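Local structure of CopN (Chlamydia pneumoniae, 4NRH) at residues A[63-68]-A[99-104]; A[105-110]-A[159-164]; A[113-118]-A[123-128]. The protein is a type III secretion regulator of the YopN/LcrE/MxiC family that pairs with the chaperone Scc3 and probably helps direct translocator secretion as a gatekeeper. All blocks are in the same frame, centred on the assembly; numbering follows the deposited sequence.

Interaction 1 of 3, residues A[63-68]-A[99-104]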
loop_
_atom_site.group_PDB
_atom_site.type_symbol
_atom_site.label_atom_id
_atom_site.label_comp_id
_atom_site.label_asym_id
_atom_site.label_seq_id
_atom_site.Cartn_x
_atom_site.Cartn_y
_atom_site.Cartn_z
ATOM N N LEU A 63 5.117 -22.929 -22.122
ATOM C CA LEU A 63 4.607 -24.284 -22.295
ATOM C C LEU A 63 5.619 -25.147 -23.046
ATOM O O LEU A 63 5.708 -26.352 -22.815
ATOM C CB LEU A 63 3.262 -24.273 -23.027
ATOM C CG LEU A 63 2.005 -24.014 -22.188
ATOM C CD1 LEU A 63 1.901 -25.029 -21.057
ATOM C CD2 LEU A 63 1.963 -22.593 -21.645
ATOM N N GLN A 64 6.369 -24.528 -23.955
ATOM C CA GLN A 64 7.466 -25.211 -24.633
ATOM C C GLN A 64 8.483 -25.698 -23.609
ATOM O O GLN A 64 8.968 -26.828 -23.682
ATOM C CB GLN A 64 8.153 -24.290 -25.646
ATOM C CG GLN A 64 7.281 -23.860 -26.812
ATOM C CD GLN A 64 7.964 -22.840 -27.701
ATOM O OE1 GLN A 64 9.108 -22.457 -27.458
ATOM N NE2 GLN A 64 7.262 -22.392 -28.736
ATOM N N SER A 65 8.798 -24.826 -22.655
ATOM C CA SER A 65 9.742 -25.140 -21.590
ATOM C C SER A 65 9.186 -26.231 -20.682
ATOM O O SER A 65 9.928 -27.080 -20.188
ATOM C CB SER A 65 10.067 -23.885 -20.776
ATOM O OG SER A 65 11.036 -24.158 -19.782
ATOM N N THR A 66 7.875 -26.196 -20.463
ATOM C CA THR A 66 7.200 -27.207 -19.660
ATOM C C THR A 66 7.228 -28.564 -20.359
ATOM O O THR A 66 7.510 -29.589 -19.735
ATOM C CB THR A 66 5.737 -26.813 -19.372
ATOM O OG1 THR A 66 5.707 -25.599 -18.610
ATOM C CG2 THR A 66 5.025 -27.913 -18.598
ATOM N N ALA A 67 6.935 -28.558 -21.657
ATOM C CA ALA A 67 6.930 -29.778 -22.458
ATOM C C ALA A 67 8.310 -30.430 -22.488
ATOM O O ALA A 67 8.429 -31.654 -22.435
ATOM C CB ALA A 67 6.454 -29.480 -23.875
ATOM N N LEU A 68 9.348 -29.604 -22.569
ATOM C CA LEU A 68 10.723 -30.091 -22.569
ATOM C C LEU A 68 11.079 -30.773 -21.251
ATOM O O LEU A 68 11.757 -31.801 -21.244
ATOM C CB LEU A 68 11.695 -28.946 -22.856
ATOM C CG LEU A 68 11.825 -28.604 -24.341
ATOM C CD1 LEU A 68 12.409 -27.217 -24.527
ATOM C CD2 LEU A 68 12.668 -29.649 -25.062
ATOM N N ARG A 99 14.391 -15.645 -19.771
ATOM C CA ARG A 99 13.295 -15.321 -18.864
ATOM C C ARG A 99 11.930 -15.476 -19.528
ATOM O O ARG A 99 10.928 -15.715 -18.854
ATOM C CB ARG A 99 13.451 -13.899 -18.326
ATOM C CG ARG A 99 12.651 -13.647 -17.064
ATOM C CD ARG A 99 12.662 -12.185 -16.668
ATOM N NE ARG A 99 11.892 -11.970 -15.449
ATOM C CZ ARG A 99 11.121 -10.912 -15.224
ATOM N NH1 ARG A 99 11.010 -9.960 -16.142
ATOM N NH2 ARG A 99 10.458 -10.808 -14.081
ATOM N N THR A 100 11.895 -15.328 -20.848
ATOM C CA THR A 100 10.662 -15.492 -21.610
ATOM C C THR A 100 10.112 -16.907 -21.437
ATOM O O THR A 100 8.901 -17.128 -21.497
ATOM C CB THR A 100 10.888 -15.195 -23.109
ATOM O OG1 THR A 100 11.462 -13.890 -23.257
ATOM C CG2 THR A 100 9.579 -15.259 -23.883
ATOM N N ALA A 101 11.007 -17.861 -21.203
ATOM C CA ALA A 101 10.606 -19.244 -20.971
ATOM C C ALA A 101 10.512 -19.571 -19.482
ATOM O O ALA A 101 9.463 -19.998 -19.002
ATOM C CB ALA A 101 11.576 -20.195 -21.657
ATOM N N ILE A 102 11.606 -19.363 -18.756
ATOM C CA ILE A 102 11.686 -19.771 -17.355
ATOM C C ILE A 102 10.872 -18.870 -16.429
ATOM O O ILE A 102 10.145 -19.355 -15.560
ATOM C CB ILE A 102 13.144 -19.796 -16.864
ATOM C CG1 ILE A 102 14.005 -20.645 -17.801
ATOM C CG2 ILE A 102 13.221 -20.337 -15.446
ATOM C CD1 ILE A 102 13.560 -22.090 -17.895
ATOM N N GLY A 103 10.995 -17.560 -16.620
ATOM C CA GLY A 103 10.247 -16.599 -15.828
ATOM C C GLY A 103 8.749 -16.760 -15.993
ATOM O O GLY A 103 7.999 -16.714 -15.019
ATOM N N ALA A 104 8.315 -16.947 -17.235
ATOM C CA ALA A 104 6.904 -17.155 -17.536
ATOM C C ALA A 104 6.399 -18.471 -16.948
ATOM O O ALA A 104 5.292 -18.540 -16.417
ATOM C CB ALA A 104 6.673 -17.121 -19.040
#
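S65 and A101 face each other where helix 61-74 passes the short helix 99-105, and the small size of both is what the contact is built on. Their CA atoms are the nearest pair between the two segments, 6.0 Å apart, a close approach in which each residue directs its CB at the other. The side chain of S65 can be followed atom by atom. Its CB meets the methyl of A101, with the two CB atoms 4.1 Å apart, a plain van der Waals touch. One bond further out the hydroxyl swings past that methyl: OG lies opposite the backbone N of its own residue, beside the carbonyl carbon (chi1 -177°), and this brings it up to the end of I102. There S65 OG lies 3.8 Å from I102 CD1, which is packing of an oxygen on a methyl and not a polar bond. I102 itself sets off in another direction, its CB leading away from helix 61-74; only with CG1 placed beside the backbone N (chi1 -53°) and the chain bent again at the next torsion (chi2 -61°) does the terminal CD1 come back to reach the serine. H93 touches A101 and T94 touches I102, which means that helix 80-97 packs on the same two residues within the HrpJ-like region. The polar need of the serine is met by K105, just past the segment, whose NZ hydrogen-bonds to OG. Chemically, then, the work of this buried serine is divided by atom: CB packs on A101, while OG both touches the I102 methyl and bonds the lysine. No hydrogen bond joins the two segments directly, and their closeness rests on small side chains and van der Waals touches.

Interaction 2 of 3, residues A[105-110]-A[159-164]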
loop_
_atom_site.group_PDB
_atom_site.type_symbol
_atom_site.label_atom_id
_atom_site.label_comp_id
_atom_site.label_asym_id
_atom_site.label_seq_id
_atom_site.Cartn_x
_atom_site.Cartn_y
_atom_site.Cartn_z
ATOM N N LYS A 105 7.216 -19.514 -17.056
ATOM C CA LYS A 105 6.854 -20.832 -16.542
ATOM C C LYS A 105 6.674 -20.823 -15.023
ATOM O O LYS A 105 5.838 -21.549 -14.486
ATOM C CB LYS A 105 7.911 -21.867 -16.946
ATOM C CG LYS A 105 7.644 -23.276 -16.439
ATOM C CD LYS A 105 8.611 -24.278 -17.053
ATOM C CE LYS A 105 10.038 -24.037 -16.585
ATOM N NZ LYS A 105 10.984 -25.036 -17.160
ATOM N N ASN A 106 7.455 -19.996 -14.335
ATOM C CA ASN A 106 7.386 -19.921 -12.878
ATOM C C ASN A 106 6.146 -19.197 -12.353
ATOM O O ASN A 106 5.868 -19.226 -11.155
ATOM C CB ASN A 106 8.643 -19.245 -12.329
ATOM C CG ASN A 106 9.884 -20.095 -12.509
ATOM O OD1 ASN A 106 9.796 -21.291 -12.794
ATOM N ND2 ASN A 106 11.050 -19.483 -12.343
ATOM N N ILE A 107 5.406 -18.547 -13.247
ATOM C CA ILE A 107 4.159 -17.887 -12.870
ATOM C C ILE A 107 2.999 -18.444 -13.684
ATOM O O ILE A 107 1.940 -17.823 -13.789
ATOM C CB ILE A 107 4.233 -16.360 -13.067
ATOM C CG1 ILE A 107 4.495 -16.019 -14.535
ATOM C CG2 ILE A 107 5.306 -15.759 -12.171
ATOM C CD1 ILE A 107 4.245 -14.569 -14.877
ATOM N N LEU A 108 3.218 -19.624 -14.256
ATOM C CA LEU A 108 2.244 -20.285 -15.120
ATOM C C LEU A 108 0.889 -20.487 -14.447
ATOM O O LEU A 108 -0.139 -20.043 -14.959
ATOM C CB LEU A 108 2.799 -21.635 -15.582
ATOM C CG LEU A 108 2.150 -22.313 -16.789
ATOM C CD1 LEU A 108 2.211 -21.413 -18.007
ATOM C CD2 LEU A 108 2.845 -23.633 -17.071
ATOM N N PHE A 109 0.893 -21.157 -13.299
ATOM C CA PHE A 109 -0.345 -21.509 -12.608
ATOM C C PHE A 109 -1.029 -20.289 -12.002
ATOM O O PHE A 109 -2.259 -20.221 -11.949
ATOM C CB PHE A 109 -0.066 -22.551 -11.525
ATOM C CG PHE A 109 0.504 -23.834 -12.057
ATOM C CD1 PHE A 109 -0.206 -24.594 -12.972
ATOM C CD2 PHE A 109 1.754 -24.274 -11.654
ATOM C CE1 PHE A 109 0.317 -25.774 -13.470
ATOM C CE2 PHE A 109 2.282 -25.452 -12.148
ATOM C CZ PHE A 109 1.562 -26.204 -13.057
ATOM N N ALA A 110 -0.232 -19.331 -11.541
ATOM C CA ALA A 110 -0.769 -18.077 -11.025
ATOM C C ALA A 110 -1.499 -17.324 -12.130
ATOM O O ALA A 110 -2.598 -16.810 -11.926
ATOM C CB ALA A 110 0.342 -17.222 -10.439
ATOM N N SER A 159 -3.539 -5.993 -10.661
ATOM C CA SER A 159 -2.544 -5.518 -9.705
ATOM C C SER A 159 -2.209 -6.600 -8.683
ATOM O O SER A 159 -1.057 -6.746 -8.274
ATOM C CB SER A 159 -3.038 -4.257 -8.993
ATOM O OG SER A 159 -4.120 -4.553 -8.127
ATOM N N SER A 160 -3.224 -7.355 -8.272
ATOM C CA SER A 160 -3.033 -8.449 -7.327
ATOM C C SER A 160 -2.214 -9.578 -7.949
ATOM O O SER A 160 -1.394 -10.202 -7.276
ATOM C CB SER A 160 -4.382 -8.982 -6.839
ATOM O OG SER A 160 -5.080 -7.997 -6.100
ATOM N N PHE A 161 -2.451 -9.843 -9.231
ATOM C CA PHE A 161 -1.663 -10.831 -9.962
ATOM C C PHE A 161 -0.192 -10.435 -9.989
ATOM O O PHE A 161 0.690 -11.273 -9.806
ATOM C CB PHE A 161 -2.181 -11.003 -11.391
ATOM C CG PHE A 161 -1.213 -11.707 -12.297
ATOM C CD1 PHE A 161 -0.945 -13.056 -12.129
ATOM C CD2 PHE A 161 -0.563 -11.022 -13.310
ATOM C CE1 PHE A 161 -0.050 -13.708 -12.956
ATOM C CE2 PHE A 161 0.333 -11.669 -14.141
ATOM C CZ PHE A 161 0.588 -13.014 -13.964
ATOM N N LEU A 162 0.059 -9.151 -10.226
ATOM C CA LEU A 162 1.416 -8.622 -10.276
ATOM C C LEU A 162 2.116 -8.794 -8.932
ATOM O O LEU A 162 3.282 -9.183 -8.876
ATOM C CB LEU A 162 1.399 -7.146 -10.676
ATOM C CG LEU A 162 0.973 -6.835 -12.112
ATOM C CD1 LEU A 162 1.028 -5.336 -12.377
ATOM C CD2 LEU A 162 1.834 -7.592 -13.113
ATOM N N MET A 163 1.392 -8.505 -7.853
ATOM C CA MET A 163 1.922 -8.652 -6.501
ATOM C C MET A 163 2.219 -10.113 -6.182
ATOM O O MET A 163 3.237 -10.429 -5.567
ATOM C CB MET A 163 0.944 -8.084 -5.473
ATOM C CG MET A 163 0.777 -6.577 -5.538
ATOM S SD MET A 163 2.261 -5.699 -5.010
ATOM C CE MET A 163 2.361 -6.206 -3.295
ATOM N N LYS A 164 1.320 -10.997 -6.602
ATOM C CA LYS A 164 1.478 -12.427 -6.366
ATOM C C LYS A 164 2.708 -12.963 -7.096
ATOM O O LYS A 164 3.475 -13.755 -6.546
ATOM C CB LYS A 164 0.224 -13.184 -6.809
ATOM C CG LYS A 164 0.366 -14.697 -6.793
ATOM C CD LYS A 164 0.442 -15.231 -5.372
ATOM C CE LYS A 164 0.531 -16.748 -5.356
ATOM N NZ LYS A 164 0.593 -17.283 -3.968
#
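I107 meets F161 in the bend that separates helix 99-105 from helix 108-115. The bend opens at K105 with a type I turn running to L108, closed by a weak hydrogen bond from L108 N to K105 O, 3.3 Å. K105 NZ makes a salt bridge with D69 and also bonds S65 OG. Two residues on, I107 occupies the N-cap position of helix 108-115 and points its side chain at helix 152-172. Its CG1 sits between the backbone N and carbonyl carbon (chi1 61°), and beyond it CD1 comes within 4.1 Å of F161 CZ, the two side chains crossing at about a right angle. Within the first turn of the helix, A110 receives the same ring along its edge: F161 CE1 lies 4.0 Å from A110 C, near the ring plane, and 4.3 Å from A110 CB. That methyl also touches the aliphatic part of K164, with A110 CB and K164 CG 4.4 Å apart. L125 of helix 122-133 packs on F161 as well. An aromatic from a long helix set against the first turn of a short one, beside its N-cap, is interhelical packing of an all-helical fold, here joining the start of helix 108-115 to helix 152-172.

Interaction 3 of 3, residues A[113-118]-A[123-128]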
loop_
_atom_site.group_PDB
_atom_site.type_symbol
_atom_site.label_atom_id
_atom_site.label_comp_id
_atom_site.label_asym_id
_atom_site.label_seq_id
_atom_site.Cartn_x
_atom_site.Cartn_y
_atom_site.Cartn_z
ATOM N N GLU A 113 -4.908 -18.956 -12.915
ATOM C CA GLU A 113 -5.929 -18.753 -11.894
ATOM C C GLU A 113 -6.506 -17.339 -11.950
ATOM O O GLU A 113 -7.711 -17.146 -11.794
ATOM C CB GLU A 113 -5.363 -19.035 -10.500
ATOM C CG GLU A 113 -6.407 -18.952 -9.398
ATOM C CD GLU A 113 -5.863 -19.333 -8.034
ATOM O OE1 GLU A 113 -4.628 -19.457 -7.894
ATOM O OE2 GLU A 113 -6.674 -19.507 -7.099
ATOM N N TYR A 114 -5.643 -16.354 -12.175
ATOM C CA TYR A 114 -6.079 -14.962 -12.253
ATOM C C TYR A 114 -6.776 -14.646 -13.574
ATOM O O TYR A 114 -7.725 -13.862 -13.604
ATOM C CB TYR A 114 -4.893 -14.016 -12.044
ATOM C CG TYR A 114 -4.524 -13.821 -10.589
ATOM C CD1 TYR A 114 -3.778 -14.773 -9.907
ATOM C CD2 TYR A 114 -4.933 -12.690 -9.896
ATOM C CE1 TYR A 114 -3.443 -14.600 -8.577
ATOM C CE2 TYR A 114 -4.603 -12.507 -8.566
ATOM C CZ TYR A 114 -3.858 -13.465 -7.912
ATOM O OH TYR A 114 -3.529 -13.289 -6.588
ATOM N N ALA A 115 -6.306 -15.247 -14.665
ATOM C CA ALA A 115 -6.925 -15.042 -15.975
ATOM C C ALA A 115 -8.345 -15.593 -16.011
ATOM O O ALA A 115 -9.181 -15.127 -16.784
ATOM C CB ALA A 115 -6.088 -15.678 -17.070
ATOM N N ASP A 116 -8.607 -16.595 -15.175
ATOM C CA ASP A 116 -9.933 -17.196 -15.077
ATOM C C ASP A 116 -10.972 -16.194 -14.576
ATOM O O ASP A 116 -12.174 -16.407 -14.731
ATOM C CB ASP A 116 -9.900 -18.419 -14.157
ATOM C CG ASP A 116 -9.318 -19.645 -14.835
ATOM O OD1 ASP A 116 -9.302 -19.688 -16.083
ATOM O OD2 ASP A 116 -8.878 -20.568 -14.118
ATOM N N GLN A 117 -10.501 -15.105 -13.975
ATOM C CA GLN A 117 -11.386 -14.088 -13.420
ATOM C C GLN A 117 -11.500 -12.876 -14.341
ATOM O O GLN A 117 -12.277 -11.959 -14.080
ATOM C CB GLN A 117 -10.886 -13.644 -12.043
ATOM C CG GLN A 117 -10.660 -14.781 -11.061
ATOM C CD GLN A 117 -11.940 -15.512 -10.710
ATOM O OE1 GLN A 117 -12.984 -14.895 -10.505
ATOM N NE2 GLN A 117 -11.865 -16.836 -10.639
ATOM N N LEU A 118 -10.725 -12.878 -15.420
ATOM C CA LEU A 118 -10.714 -11.757 -16.353
ATOM C C LEU A 118 -11.065 -12.190 -17.772
ATOM O O LEU A 118 -11.190 -13.381 -18.057
ATOM C CB LEU A 118 -9.343 -11.077 -16.350
ATOM C CG LEU A 118 -8.800 -10.608 -15.000
ATOM C CD1 LEU A 118 -7.340 -10.205 -15.125
ATOM C CD2 LEU A 118 -9.634 -9.455 -14.460
ATOM N N SER A 123 -1.476 -16.153 -20.904
ATOM C CA SER A 123 -0.228 -15.751 -21.540
ATOM C C SER A 123 -0.143 -14.232 -21.619
ATOM O O SER A 123 0.944 -13.655 -21.572
ATOM C CB SER A 123 -0.108 -16.362 -22.937
ATOM O OG SER A 123 -1.179 -15.950 -23.767
ATOM N N GLY A 124 -1.301 -13.594 -21.750
ATOM C CA GLY A 124 -1.386 -12.145 -21.756
ATOM C C GLY A 124 -0.921 -11.567 -20.436
ATOM O O GLY A 124 -0.238 -10.543 -20.400
ATOM N N LEU A 125 -1.296 -12.227 -19.346
ATOM C CA LEU A 125 -0.878 -11.806 -18.014
ATOM C C LEU A 125 0.618 -12.031 -17.804
ATOM O O LEU A 125 1.295 -11.205 -17.192
ATOM C CB LEU A 125 -1.681 -12.543 -16.938
ATOM C CG LEU A 125 -3.154 -12.150 -16.798
ATOM C CD1 LEU A 125 -3.796 -12.869 -15.621
ATOM C CD2 LEU A 125 -3.295 -10.646 -16.647
ATOM N N ARG A 126 1.131 -13.148 -18.316
ATOM C CA ARG A 126 2.553 -13.458 -18.182
ATOM C C ARG A 126 3.401 -12.472 -18.974
ATOM O O ARG A 126 4.483 -12.078 -18.537
ATOM C CB ARG A 126 2.849 -14.887 -18.640
ATOM C CG ARG A 126 2.241 -15.957 -17.755
ATOM C CD ARG A 126 2.794 -17.337 -18.074
ATOM N NE ARG A 126 2.491 -17.777 -19.433
ATOM C CZ ARG A 126 1.383 -18.424 -19.779
ATOM N NH1 ARG A 126 0.463 -18.698 -18.864
ATOM N NH2 ARG A 126 1.191 -18.792 -21.039
ATOM N N SER A 127 2.907 -12.081 -20.143
ATOM C CA SER A 127 3.576 -11.073 -20.955
ATOM C C SER A 127 3.634 -9.738 -20.215
ATOM O O SER A 127 4.667 -9.068 -20.207
ATOM C CB SER A 127 2.864 -10.907 -22.299
ATOM O OG SER A 127 3.486 -9.905 -23.083
ATOM N N LEU A 128 2.518 -9.359 -19.599
ATOM C CA LEU A 128 2.461 -8.141 -18.796
ATOM C C LEU A 128 3.424 -8.185 -17.613
ATOM O O LEU A 128 4.165 -7.230 -17.375
ATOM C CB LEU A 128 1.040 -7.896 -18.290
ATOM C CG LEU A 128 0.917 -6.705 -17.337
ATOM C CD1 LEU A 128 1.062 -5.393 -18.095
ATOM C CD2 LEU A 128 -0.393 -6.750 -16.577
#
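L125 and A115 form the centre of this contact, with L118 adding a second apolar touch. L125, on helix 122-133, has far more surface buried here than any other residue. It aims its CB at Y114 and A115. With CG beside the backbone N (chi1 -71°) the fork is carried toward helix 108-115, and the next torsion (chi2 -175°) turns CD1 to Y114 and A115 and CD2 to L118. L125 CD1 lies 3.6 Å from A115 N and 3.9 Å from A115 CB, resting against the backbone amide as well as the methyl. The same CD1 also reaches Y114, whose CB is 3.9 Å from it; the tyrosine's ring then leads off from L125 and runs beside helix 152-172.

The two segments belong to consecutive helices joined by a short loop and turned across each other, a helix-loop-helix corner within the HrpJ-like region. A type I turn from A115 to L118 carries the chain onward, with L118 N hydrogen-bonded to A115 O at 3.0 Å. At the end of that turn L118 points back at helix 122-133, and L118 CD1 lies 4.3 Å from L125 CD2. The fork of L125 is therefore shared between Y114 and A115 on one methyl and L118 on the other. No hydrogen bond crosses between the segments; the join is van der Waals packing of leucine methyls on side chains and on the helix backbone.

Helix 152-172 adds to this apolar patch: F161 packs on L125, and V158 touches L118. On another side of helix 122-133 the next residue, R126, takes a polar course. Its guanidinium lies over S123 CA, which sits 3.4 Å above the plane and toward its rim, while NH1 makes a salt bridge with E28 and a hydrogen bond with S111.

The contacts involve helices 61-74, 99-105, 108-115, 122-133 and 152-172, with interactions 1 and 3 inside the HrpJ-like range. Interaction 1 closes before the other two open, whereas interaction 3, a local contact between consecutive helices, falls wholly between the two segments of interaction 2, with which it shares helix 108-115. Centres of interactions 2 and 3 lie 8 Å apart; that of interaction 1 is 14 Å from interaction 2 and 16 Å from interaction 3. L63 of segment 63-68 packs on L108 and R126, so the segments of the three interactions adjoin one another. On helix 152-172, M163 packs on D24 of the SycD-family chaperone chain.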